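Local atomic coordinates of acetyl xylan esterase (PDB entry 6AGQ), a protein that probably removes acetyl groups from acetylated xylan and related acetyl esters, as a cold-active esterase of the alpha/beta-hydrolase superfamily. Residues M111-L116 with R315-Y320; A150-K155 with Y247-Y252; K230-R235 with H240-Q245. All blocks are in the same frame, centred on the assembly; numbering follows the deposited sequence.

Contact 1: M111-L116 with R315-Y320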
loop_
_atom_site.group_PDB
_atom_site.type_symbol
_atom_site.label_atom_id
_atom_site.label_comp_id
_atom_site.label_asym_id
_atom_site.label_seq_id
_atom_site.Cartn_x
_atom_site.Cartn_y
_atom_site.Cartn_z
ATOM N N MET A 111 31.229 -20.031 -23.165
ATOM C CA MET A 111 32.544 -19.338 -23.268
ATOM C C MET A 111 33.742 -20.223 -22.978
ATOM O O MET A 111 34.867 -19.713 -22.777
ATOM C CB MET A 111 32.629 -18.132 -22.312
ATOM C CG MET A 111 31.497 -17.136 -22.442
ATOM S SD MET A 111 31.428 -16.024 -21.044
ATOM C CE MET A 111 32.828 -14.955 -21.371
ATOM N N GLY A 112 33.528 -21.529 -22.899
ATOM C CA GLY A 112 34.610 -22.487 -22.634
ATOM C C GLY A 112 35.003 -22.621 -21.160
ATOM O O GLY A 112 36.129 -22.942 -20.842
ATOM N N MET A 113 34.079 -22.389 -20.256
ATOM C CA MET A 113 34.401 -22.412 -18.837
ATOM C C MET A 113 33.626 -23.473 -18.153
ATOM O O MET A 113 32.543 -23.825 -18.571
ATOM C CB MET A 113 34.060 -21.071 -18.223
ATOM C CG MET A 113 35.056 -20.007 -18.621
ATOM S SD MET A 113 34.409 -18.335 -18.544
ATOM C CE MET A 113 33.578 -18.255 -16.949
ATOM N N ALA A 114 34.170 -23.972 -17.063
ATOM C CA ALA A 114 33.402 -24.750 -16.125
ATOM C C ALA A 114 32.649 -23.813 -15.203
ATOM O O ALA A 114 33.034 -22.671 -15.046
ATOM C CB ALA A 114 34.324 -25.631 -15.323
ATOM N N ALA A 115 31.579 -24.291 -14.567
ATOM C CA ALA A 115 30.912 -23.493 -13.577
ATOM C C ALA A 115 30.282 -24.354 -12.502
ATOM O O ALA A 115 29.729 -25.441 -12.785
ATOM C CB ALA A 115 29.864 -22.575 -14.238
ATOM N N LEU A 116 30.289 -23.839 -11.282
ATOM C CA LEU A 116 29.665 -24.545 -10.141
ATOM C C LEU A 116 28.718 -23.582 -9.449
ATOM O O LEU A 116 29.115 -22.460 -9.094
ATOM C CB LEU A 116 30.748 -25.039 -9.144
ATOM C CG LEU A 116 30.283 -25.540 -7.755
ATOM C CD1 LEU A 116 29.665 -26.928 -7.826
ATOM C CD2 LEU A 116 31.518 -25.534 -6.863
ATOM N N ARG A 315 32.220 -9.609 -20.585
ATOM C CA ARG A 315 33.390 -8.809 -21.083
ATOM C C ARG A 315 34.559 -8.757 -20.101
ATOM O O ARG A 315 35.712 -8.853 -20.479
ATOM C CB ARG A 315 32.997 -7.359 -21.373
ATOM C CG ARG A 315 32.046 -7.166 -22.535
ATOM C CD ARG A 315 31.876 -5.703 -22.931
ATOM N NE ARG A 315 30.874 -5.602 -24.003
ATOM C CZ ARG A 315 31.101 -5.762 -25.317
ATOM N NH1 ARG A 315 32.328 -6.010 -25.811
ATOM N NH2 ARG A 315 30.067 -5.676 -26.156
ATOM N N PHE A 316 34.242 -8.552 -18.830
ATOM C CA PHE A 316 35.198 -8.586 -17.752
ATOM C C PHE A 316 35.934 -9.920 -17.636
ATOM O O PHE A 316 37.176 -9.947 -17.566
ATOM C CB PHE A 316 34.444 -8.267 -16.456
ATOM C CG PHE A 316 35.325 -8.128 -15.264
ATOM C CD1 PHE A 316 36.122 -7.004 -15.108
ATOM C CD2 PHE A 316 35.321 -9.090 -14.280
ATOM C CE1 PHE A 316 36.964 -6.865 -14.002
ATOM C CE2 PHE A 316 36.108 -8.952 -13.170
ATOM C CZ PHE A 316 36.931 -7.842 -13.033
ATOM N N ILE A 317 35.160 -11.002 -17.614
ATOM C CA ILE A 317 35.690 -12.355 -17.591
ATOM C C ILE A 317 36.542 -12.659 -18.832
ATOM O O ILE A 317 37.658 -13.188 -18.704
ATOM C CB ILE A 317 34.573 -13.384 -17.377
ATOM C CG1 ILE A 317 34.209 -13.342 -15.895
ATOM C CG2 ILE A 317 35.030 -14.797 -17.813
ATOM C CD1 ILE A 317 32.881 -13.955 -15.562
ATOM N N GLU A 318 36.033 -12.320 -20.016
ATOM C CA GLU A 318 36.795 -12.540 -21.257
ATOM C C GLU A 318 38.077 -11.767 -21.262
ATOM O O GLU A 318 39.069 -12.260 -21.762
ATOM C CB GLU A 318 35.965 -12.195 -22.507
ATOM C CG GLU A 318 35.242 -13.382 -23.135
ATOM C CD GLU A 318 35.991 -13.885 -24.357
ATOM O OE1 GLU A 318 35.872 -13.220 -25.422
ATOM O OE2 GLU A 318 36.707 -14.910 -24.245
ATOM N N ALA A 319 38.071 -10.534 -20.735
ATOM C CA ALA A 319 39.297 -9.746 -20.711
ATOM C C ALA A 319 40.359 -10.179 -19.755
ATOM O O ALA A 319 41.543 -9.976 -20.022
ATOM C CB ALA A 319 38.962 -8.277 -20.455
ATOM N N TYR A 320 39.969 -10.653 -18.583
ATOM C CA TYR A 320 40.903 -10.776 -17.440
ATOM C C TYR A 320 41.076 -12.179 -16.848
ATOM O O TYR A 320 42.052 -12.405 -16.171
ATOM C CB TYR A 320 40.511 -9.802 -16.301
ATOM C CG TYR A 320 40.602 -8.324 -16.679
ATOM C CD1 TYR A 320 41.838 -7.718 -16.903
ATOM C CD2 TYR A 320 39.440 -7.531 -16.805
ATOM C CE1 TYR A 320 41.926 -6.369 -17.258
ATOM C CE2 TYR A 320 39.522 -6.191 -17.172
ATOM C CZ TYR A 320 40.760 -5.622 -17.402
ATOM O OH TYR A 320 40.836 -4.318 -17.753
HETATM O O HOH W 1 35.740 -17.522 -24.358
#
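Met111 and Met113 reach across to Ile317 and Glu318 on the last helix of the chain. The inner part of the contact is apolar and well packed. Met113 lays its sulfur and terminal methyl against one branch of Ile317: SD is 3.7 Å from Ile317 CG2, and Met113 CE is 3.8 Å from the same CG2. That methyl stands anti to the backbone N of Ile317, which carries it out toward the two methionines. Met111 comes at Ile317 at about a right angle and meets CG2 more loosely, its CE lying 4.2 Å away. Both methionine chains bend at chi3, and both terminal methyls meet helix 309-320. Trp108, Leu89 and Leu205 close in around Ile317 from the same chain. The segment 111-116 runs from the end of helix 106-110 into strand 114-118 of the central sheet. Gly112, with positive phi, is the C-prime residue of a Schellman motif ending that helix. Helix 309-320 packs against the sheet of the alpha/beta-hydrolase fold. The outer part is more open. One close touch remains, Met111 CE to the aliphatic CG of Glu318 at 3.4 Å. Beyond it the carboxylate bends off to a water, which donates to Glu318 OE2 and to Met111 O, both at 2.8 Å. Leu52 and Lys53 of the second subunit pack on Met111 and Glu318 here.

Contact 2: A150-K155 with Y247-Y252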
loop_
_atom_site.group_PDB
_atom_site.type_symbol
_atom_site.label_atom_id
_atom_site.label_comp_id
_atom_site.label_asym_id
_atom_site.label_seq_id
_atom_site.Cartn_x
_atom_site.Cartn_y
_atom_site.Cartn_z
ATOM N N ALA A 150 31.968 -17.972 17.050
ATOM C CA ALA A 150 32.305 -19.385 16.943
ATOM C C ALA A 150 31.111 -20.243 16.546
ATOM O O ALA A 150 31.317 -21.258 15.895
ATOM C CB ALA A 150 32.894 -19.914 18.254
ATOM N N SER A 151 29.889 -19.834 16.917
ATOM C CA SER A 151 28.675 -20.626 16.590
ATOM C C SER A 151 27.693 -19.929 15.629
ATOM O O SER A 151 26.580 -20.429 15.383
ATOM C CB SER A 151 27.947 -20.988 17.912
ATOM O OG SER A 151 27.456 -19.812 18.533
ATOM N N TYR A 152 28.107 -18.783 15.063
ATOM C CA TYR A 152 27.224 -17.996 14.236
ATOM C C TYR A 152 26.952 -18.647 12.853
ATOM O O TYR A 152 27.897 -19.082 12.203
ATOM C CB TYR A 152 27.784 -16.607 14.079
ATOM C CG TYR A 152 26.939 -15.696 13.197
ATOM C CD1 TYR A 152 25.670 -15.340 13.601
ATOM C CD2 TYR A 152 27.431 -15.199 11.961
ATOM C CE1 TYR A 152 24.904 -14.510 12.836
ATOM C CE2 TYR A 152 26.648 -14.375 11.164
ATOM C CZ TYR A 152 25.367 -14.049 11.601
ATOM O OH TYR A 152 24.541 -13.209 10.860
ATOM N N TYR A 153 25.675 -18.680 12.416
ATOM C CA TYR A 153 25.287 -19.236 11.081
ATOM C C TYR A 153 26.301 -19.103 9.926
ATOM O O TYR A 153 26.655 -20.085 9.225
ATOM C CB TYR A 153 23.995 -18.569 10.630
ATOM C CG TYR A 153 23.462 -19.037 9.316
ATOM C CD1 TYR A 153 22.864 -20.303 9.200
ATOM C CD2 TYR A 153 23.557 -18.252 8.215
ATOM C CE1 TYR A 153 22.365 -20.766 7.994
ATOM C CE2 TYR A 153 23.080 -18.689 6.998
ATOM C CZ TYR A 153 22.492 -19.961 6.890
ATOM O OH TYR A 153 22.019 -20.395 5.697
ATOM N N TYR A 154 26.834 -17.903 9.746
ATOM C CA TYR A 154 27.670 -17.668 8.574
ATOM C C TYR A 154 29.054 -18.212 8.724
ATOM O O TYR A 154 29.779 -18.235 7.709
ATOM C CB TYR A 154 27.643 -16.208 8.040
ATOM C CG TYR A 154 26.369 -15.865 7.242
ATOM C CD1 TYR A 154 26.193 -16.312 5.916
ATOM C CD2 TYR A 154 25.380 -15.039 7.800
ATOM C CE1 TYR A 154 25.031 -16.033 5.196
ATOM C CE2 TYR A 154 24.237 -14.698 7.082
ATOM C CZ TYR A 154 24.052 -15.197 5.793
ATOM O OH TYR A 154 22.933 -14.865 5.108
ATOM N N LYS A 155 29.436 -18.726 9.899
ATOM C CA LYS A 155 30.746 -19.338 9.978
ATOM C C LYS A 155 30.830 -20.589 9.091
ATOM O O LYS A 155 31.641 -20.644 8.213
ATOM C CB LYS A 155 31.157 -19.679 11.395
ATOM C CG LYS A 155 32.591 -20.169 11.485
ATOM C CD LYS A 155 32.965 -20.620 12.905
ATOM C CE LYS A 155 32.991 -22.109 13.024
ATOM N NZ LYS A 155 33.167 -22.471 14.451
ATOM N N TYR A 247 27.289 -6.665 17.305
ATOM C CA TYR A 247 28.068 -6.139 16.189
ATOM C C TYR A 247 29.505 -6.629 16.196
ATOM O O TYR A 247 30.136 -6.679 15.133
ATOM C CB TYR A 247 27.980 -4.601 16.091
ATOM C CG TYR A 247 26.564 -4.149 15.731
ATOM C CD1 TYR A 247 26.006 -4.468 14.494
ATOM C CD2 TYR A 247 25.758 -3.481 16.634
ATOM C CE1 TYR A 247 24.715 -4.098 14.152
ATOM C CE2 TYR A 247 24.452 -3.114 16.302
ATOM C CZ TYR A 247 23.955 -3.388 15.063
ATOM O OH TYR A 247 22.650 -3.052 14.725
ATOM N N ARG A 248 30.056 -6.985 17.347
ATOM C CA ARG A 248 31.370 -7.651 17.334
ATOM C C ARG A 248 31.270 -9.075 16.726
ATOM O O ARG A 248 32.127 -9.456 15.973
ATOM C CB ARG A 248 32.016 -7.665 18.721
ATOM C CG ARG A 248 33.188 -8.637 18.836
ATOM C CD ARG A 248 33.948 -8.440 20.126
ATOM N NE ARG A 248 33.132 -8.851 21.275
ATOM C CZ ARG A 248 32.551 -8.033 22.163
ATOM N NH1 ARG A 248 31.839 -8.557 23.164
ATOM N NH2 ARG A 248 32.665 -6.704 22.076
ATOM N N THR A 249 30.209 -9.836 17.013
ATOM C CA THR A 249 29.951 -11.127 16.295
ATOM C C THR A 249 29.955 -10.902 14.793
ATOM O O THR A 249 30.655 -11.604 14.079
ATOM C CB THR A 249 28.603 -11.774 16.686
ATOM O OG1 THR A 249 28.648 -12.126 18.049
ATOM C CG2 THR A 249 28.257 -13.054 15.872
ATOM N N LEU A 250 29.215 -9.903 14.335
ATOM C CA LEU A 250 29.003 -9.681 12.902
ATOM C C LEU A 250 30.237 -9.137 12.166
ATOM O O LEU A 250 30.394 -9.363 10.921
ATOM C CB LEU A 250 27.776 -8.777 12.695
ATOM C CG LEU A 250 26.403 -9.378 13.151
ATOM C CD1 LEU A 250 25.257 -8.353 13.164
ATOM C CD2 LEU A 250 25.993 -10.532 12.278
ATOM N N SER A 251 31.137 -8.457 12.916
ATOM C CA SER A 251 32.352 -7.900 12.306
ATOM C C SER A 251 33.295 -8.960 11.647
ATOM O O SER A 251 33.917 -8.710 10.623
ATOM C CB SER A 251 33.120 -7.061 13.381
ATOM O OG SER A 251 33.665 -7.953 14.401
ATOM N N TYR A 252 33.366 -10.144 12.233
ATOM C CA TYR A 252 34.099 -11.295 11.655
ATOM C C TYR A 252 33.600 -11.736 10.290
ATOM O O TYR A 252 34.356 -12.364 9.548
ATOM C CB TYR A 252 34.069 -12.494 12.607
ATOM C CG TYR A 252 34.852 -12.244 13.880
ATOM C CD1 TYR A 252 36.234 -12.482 13.935
ATOM C CD2 TYR A 252 34.224 -11.759 15.023
ATOM C CE1 TYR A 252 36.951 -12.244 15.105
ATOM C CE2 TYR A 252 34.935 -11.529 16.192
ATOM C CZ TYR A 252 36.285 -11.766 16.231
ATOM O OH TYR A 252 36.988 -11.496 17.398
#
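Tyr152 lies against Thr249 and Leu250, and apolar packing makes up the whole direct contact. The methyl of Thr249 meets the base of the tyrosine: CG2 is 4.0 Å from Tyr152 CG and equally close to its CB. Leu250 takes the far end. Its CD2 sits 3.6 Å from Tyr152 CZ and 3.4 Å from Tyr152 OH. Both methyls approach the ring obliquely. Tyr152 CG is anti to the backbone N (chi1 179°), and the ring reaches across helix 243-251, its root at Thr249 and its hydroxyl end at Leu250. The contact joins the loop leading into helix 153-170, in the alpha/beta-hydrolase core, to helix 243-251. Phe214 and Ile229, from two further helices, touch Leu250. Hydrogen bonds hold the polar ends of these buried side chains. Tyr152 OH bonds to Met142 O. Thr249 OG1 bonds to Ile146 O and to Gln245 NE2. The loop before segment 150-155 thus meets both hydroxyls. Other bonds brace each segment internally. Lys155 NZ reaches back to Ala150 O at 2.6 Å, in the carbonyl plane on a lone pair, and ties the turn to the first helical residues. Lys155 N also bonds to Tyr152 O at 2.8 Å. In the other segment Ser251 OG bonds to Arg248 O at 2.7 Å, tilted 21° from the carbonyl plane. Ring packing also braces the first segment: Tyr153 CD2 lies over the centre of the Tyr154 ring.

Contact 3: K230-R235 with H240-Q245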
loop_
_atom_site.group_PDB
_atom_site.type_symbol
_atom_site.label_atom_id
_atom_site.label_comp_id
_atom_site.label_asym_id
_atom_site.label_seq_id
_atom_site.Cartn_x
_atom_site.Cartn_y
_atom_site.Cartn_z
ATOM N N LYS A 230 17.241 -6.128 13.455
ATOM C CA LYS A 230 16.424 -5.186 14.193
ATOM C C LYS A 230 15.376 -5.989 15.004
ATOM O O LYS A 230 15.167 -5.740 16.202
ATOM C CB LYS A 230 15.797 -4.150 13.208
ATOM C CG LYS A 230 14.861 -3.126 13.833
ATOM C CD LYS A 230 13.773 -2.613 12.873
ATOM C CE LYS A 230 12.672 -3.643 12.761
ATOM N NZ LYS A 230 11.594 -3.307 11.795
ATOM N N ASN A 231 14.760 -7.000 14.385
ATOM C CA ASN A 231 13.769 -7.836 15.118
ATOM C C ASN A 231 14.413 -8.658 16.230
ATOM O O ASN A 231 13.854 -8.797 17.245
ATOM C CB ASN A 231 12.967 -8.663 14.141
ATOM C CG ASN A 231 12.106 -7.797 13.252
ATOM O OD1 ASN A 231 12.040 -6.602 13.445
ATOM N ND2 ASN A 231 11.502 -8.369 12.260
ATOM N N TRP A 232 15.656 -9.093 16.079
ATOM C CA TRP A 232 16.397 -9.639 17.242
ATOM C C TRP A 232 16.336 -8.692 18.443
ATOM O O TRP A 232 15.917 -9.105 19.519
ATOM C CB TRP A 232 17.857 -9.973 16.913
ATOM C CG TRP A 232 18.486 -10.805 17.953
ATOM C CD1 TRP A 232 18.419 -12.137 18.039
ATOM C CD2 TRP A 232 19.227 -10.362 19.117
ATOM N NE1 TRP A 232 19.064 -12.570 19.148
ATOM C CE2 TRP A 232 19.596 -11.500 19.817
ATOM C CE3 TRP A 232 19.649 -9.110 19.588
ATOM C CZ2 TRP A 232 20.325 -11.452 21.019
ATOM C CZ3 TRP A 232 20.358 -9.035 20.788
ATOM C CH2 TRP A 232 20.695 -10.221 21.496
ATOM N N PHE A 233 16.742 -7.431 18.242
ATOM C CA PHE A 233 16.683 -6.470 19.312
ATOM C C PHE A 233 15.322 -6.360 19.908
ATOM O O PHE A 233 15.199 -6.470 21.114
ATOM C CB PHE A 233 17.244 -5.091 18.939
ATOM C CG PHE A 233 18.726 -5.117 18.821
ATOM C CD1 PHE A 233 19.488 -5.207 19.935
ATOM C CD2 PHE A 233 19.339 -5.179 17.589
ATOM C CE1 PHE A 233 20.856 -5.274 19.871
ATOM C CE2 PHE A 233 20.715 -5.258 17.509
ATOM C CZ PHE A 233 21.466 -5.329 18.660
ATOM N N ARG A 234 14.315 -6.221 19.061
ATOM C CA ARG A 234 12.947 -6.120 19.499
ATOM C C ARG A 234 12.523 -7.249 20.417
ATOM O O ARG A 234 11.743 -7.008 21.341
ATOM C CB ARG A 234 11.974 -6.044 18.327
ATOM C CG ARG A 234 11.979 -4.744 17.573
ATOM C CD ARG A 234 11.097 -4.822 16.340
ATOM N NE ARG A 234 9.687 -5.157 16.616
ATOM C CZ ARG A 234 8.724 -4.266 16.873
ATOM N NH1 ARG A 234 8.999 -2.979 16.887
ATOM N NH2 ARG A 234 7.468 -4.654 17.071
ATOM N N ARG A 235 12.971 -8.482 20.156
ATOM C CA ARG A 235 12.592 -9.653 21.019
ATOM C C ARG A 235 13.517 -10.039 22.191
ATOM O O ARG A 235 13.087 -10.594 23.162
ATOM C CB ARG A 235 12.412 -10.861 20.157
ATOM C CG ARG A 235 11.296 -10.691 19.163
ATOM C CD ARG A 235 10.396 -11.859 19.352
ATOM N NE ARG A 235 9.365 -12.019 18.344
ATOM C CZ ARG A 235 8.065 -12.017 18.598
ATOM N NH1 ARG A 235 7.576 -11.745 19.802
ATOM N NH2 ARG A 235 7.250 -12.241 17.618
ATOM N N HIS A 240 19.075 -2.506 23.921
ATOM C CA HIS A 240 20.371 -2.608 23.232
ATOM C C HIS A 240 21.565 -2.763 24.211
ATOM O O HIS A 240 22.623 -2.205 24.003
ATOM C CB HIS A 240 20.585 -1.410 22.321
ATOM C CG HIS A 240 19.761 -1.433 21.082
ATOM N ND1 HIS A 240 20.241 -0.973 19.880
ATOM C CD2 HIS A 240 18.497 -1.868 20.838
ATOM C CE1 HIS A 240 19.311 -1.120 18.947
ATOM N NE2 HIS A 240 18.239 -1.648 19.504
ATOM N N ARG A 241 21.367 -3.510 25.283
ATOM C CA ARG A 241 22.420 -3.769 26.238
ATOM C C ARG A 241 23.424 -4.783 25.739
ATOM O O ARG A 241 24.502 -4.881 26.307
ATOM C CB ARG A 241 21.832 -4.316 27.526
ATOM C CG ARG A 241 20.853 -3.361 28.181
ATOM C CD ARG A 241 20.424 -3.875 29.540
ATOM N NE ARG A 241 19.523 -2.927 30.191
ATOM C CZ ARG A 241 18.973 -3.103 31.389
ATOM N NH1 ARG A 241 19.227 -4.202 32.100
ATOM N NH2 ARG A 241 18.157 -2.172 31.879
ATOM N N GLN A 242 23.079 -5.561 24.715
ATOM C CA GLN A 242 24.022 -6.494 24.131
ATOM C C GLN A 242 24.411 -6.074 22.727
ATOM O O GLN A 242 24.953 -6.891 21.980
ATOM C CB GLN A 242 23.479 -7.909 24.135
ATOM C CG GLN A 242 22.878 -8.386 25.454
ATOM C CD GLN A 242 22.250 -9.741 25.331
ATOM O OE1 GLN A 242 22.918 -10.709 25.007
ATOM N NE2 GLN A 242 20.964 -9.820 25.575
ATOM N N GLU A 243 24.205 -4.805 22.378
ATOM C CA GLU A 243 24.496 -4.368 21.010
ATOM C C GLU A 243 25.946 -4.596 20.674
ATOM O O GLU A 243 26.277 -4.831 19.508
ATOM C CB GLU A 243 24.132 -2.890 20.732
ATOM C CG GLU A 243 24.959 -1.785 21.456
ATOM C CD GLU A 243 26.357 -1.412 20.882
ATOM O OE1 GLU A 243 27.184 -0.847 21.655
ATOM O OE2 GLU A 243 26.657 -1.647 19.684
ATOM N N GLU A 244 26.815 -4.477 21.682
ATOM C CA GLU A 244 28.269 -4.546 21.458
ATOM C C GLU A 244 28.673 -5.971 21.021
ATOM O O GLU A 244 29.264 -6.159 20.000
ATOM C CB GLU A 244 29.026 -4.100 22.727
ATOM C CG GLU A 244 30.476 -3.716 22.500
ATOM C CD GLU A 244 31.317 -3.696 23.788
ATOM O OE1 GLU A 244 32.251 -4.515 23.870
ATOM O OE2 GLU A 244 31.045 -2.886 24.718
ATOM N N GLN A 245 28.275 -6.970 21.786
ATOM C CA GLN A 245 28.400 -8.365 21.368
ATOM C C GLN A 245 27.739 -8.631 20.007
ATOM O O GLN A 245 28.351 -9.266 19.151
ATOM C CB GLN A 245 27.884 -9.315 22.453
ATOM C CG GLN A 245 28.209 -10.804 22.265
ATOM C CD GLN A 245 29.669 -11.071 21.932
ATOM O OE1 GLN A 245 30.530 -10.871 22.784
ATOM N NE2 GLN A 245 29.965 -11.505 20.663
#
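In Phe233 CG is anti to the carbonyl carbon (chi1 -72°), and in His240 likewise; from their different backbones the two side chains converge. Their rings stack face to face, centroids 4.1 Å apart and planes 27° from parallel. The overlap is offset: His240 NE2 lies 3.6 Å from Phe233 CG, near the root of the phenylalanine. On the opposite face of the Phe233 ring the edge of Trp232 comes in, with CE3 over the ring centre. The backbone of Glu243 takes the ring edge, its CA 3.9 Å from Phe233 CE1. The carboxylate of Glu243 leads away to a salt bridge with Arg215. Trp232 also meets Gln242, whose NE2 is 4.1 Å from Trp232 CH2, with amide and indole planes 71° apart. His240 starts a type I turn and Gln242 is the N-cap residue of the next helix. Asp237 bonds to the backbone N of Arg241 and of Gln242, steadying this turn. His240 NE2 bonds to Asp300 of the third subunit, and His299 of that subunit stacks on its ring. The contact thus packs helix 226-236 against the turn leading into helix 243-251, whose Val246 and Tyr247 also touch Phe233.

In the fold
Contacts 2 and 3 are neighbours, with centres 14 Å apart. Both use helix 243-251, and they touch where Tyr247 OH lies 4.0 Å from Phe233 CE2. Contact 1 is on the opposite side of the chain's centre, its centre 33 Å from that of contact 2 and 43 Å from that of contact 3. Strand 114-118 of contact 1 and helix 153-170 of contact 2 follow each other in the chain. A bound zinc ion lies about 5 Å from the side chain of Leu250 and about 9 Å from that of Glu243. Tyr154 of contact 2 bonds to Gln186, beside Ser185 of a probable nucleophile elbow. Contact 1 borders the second subunit, contact 3 the third and fourth, contact 2 none.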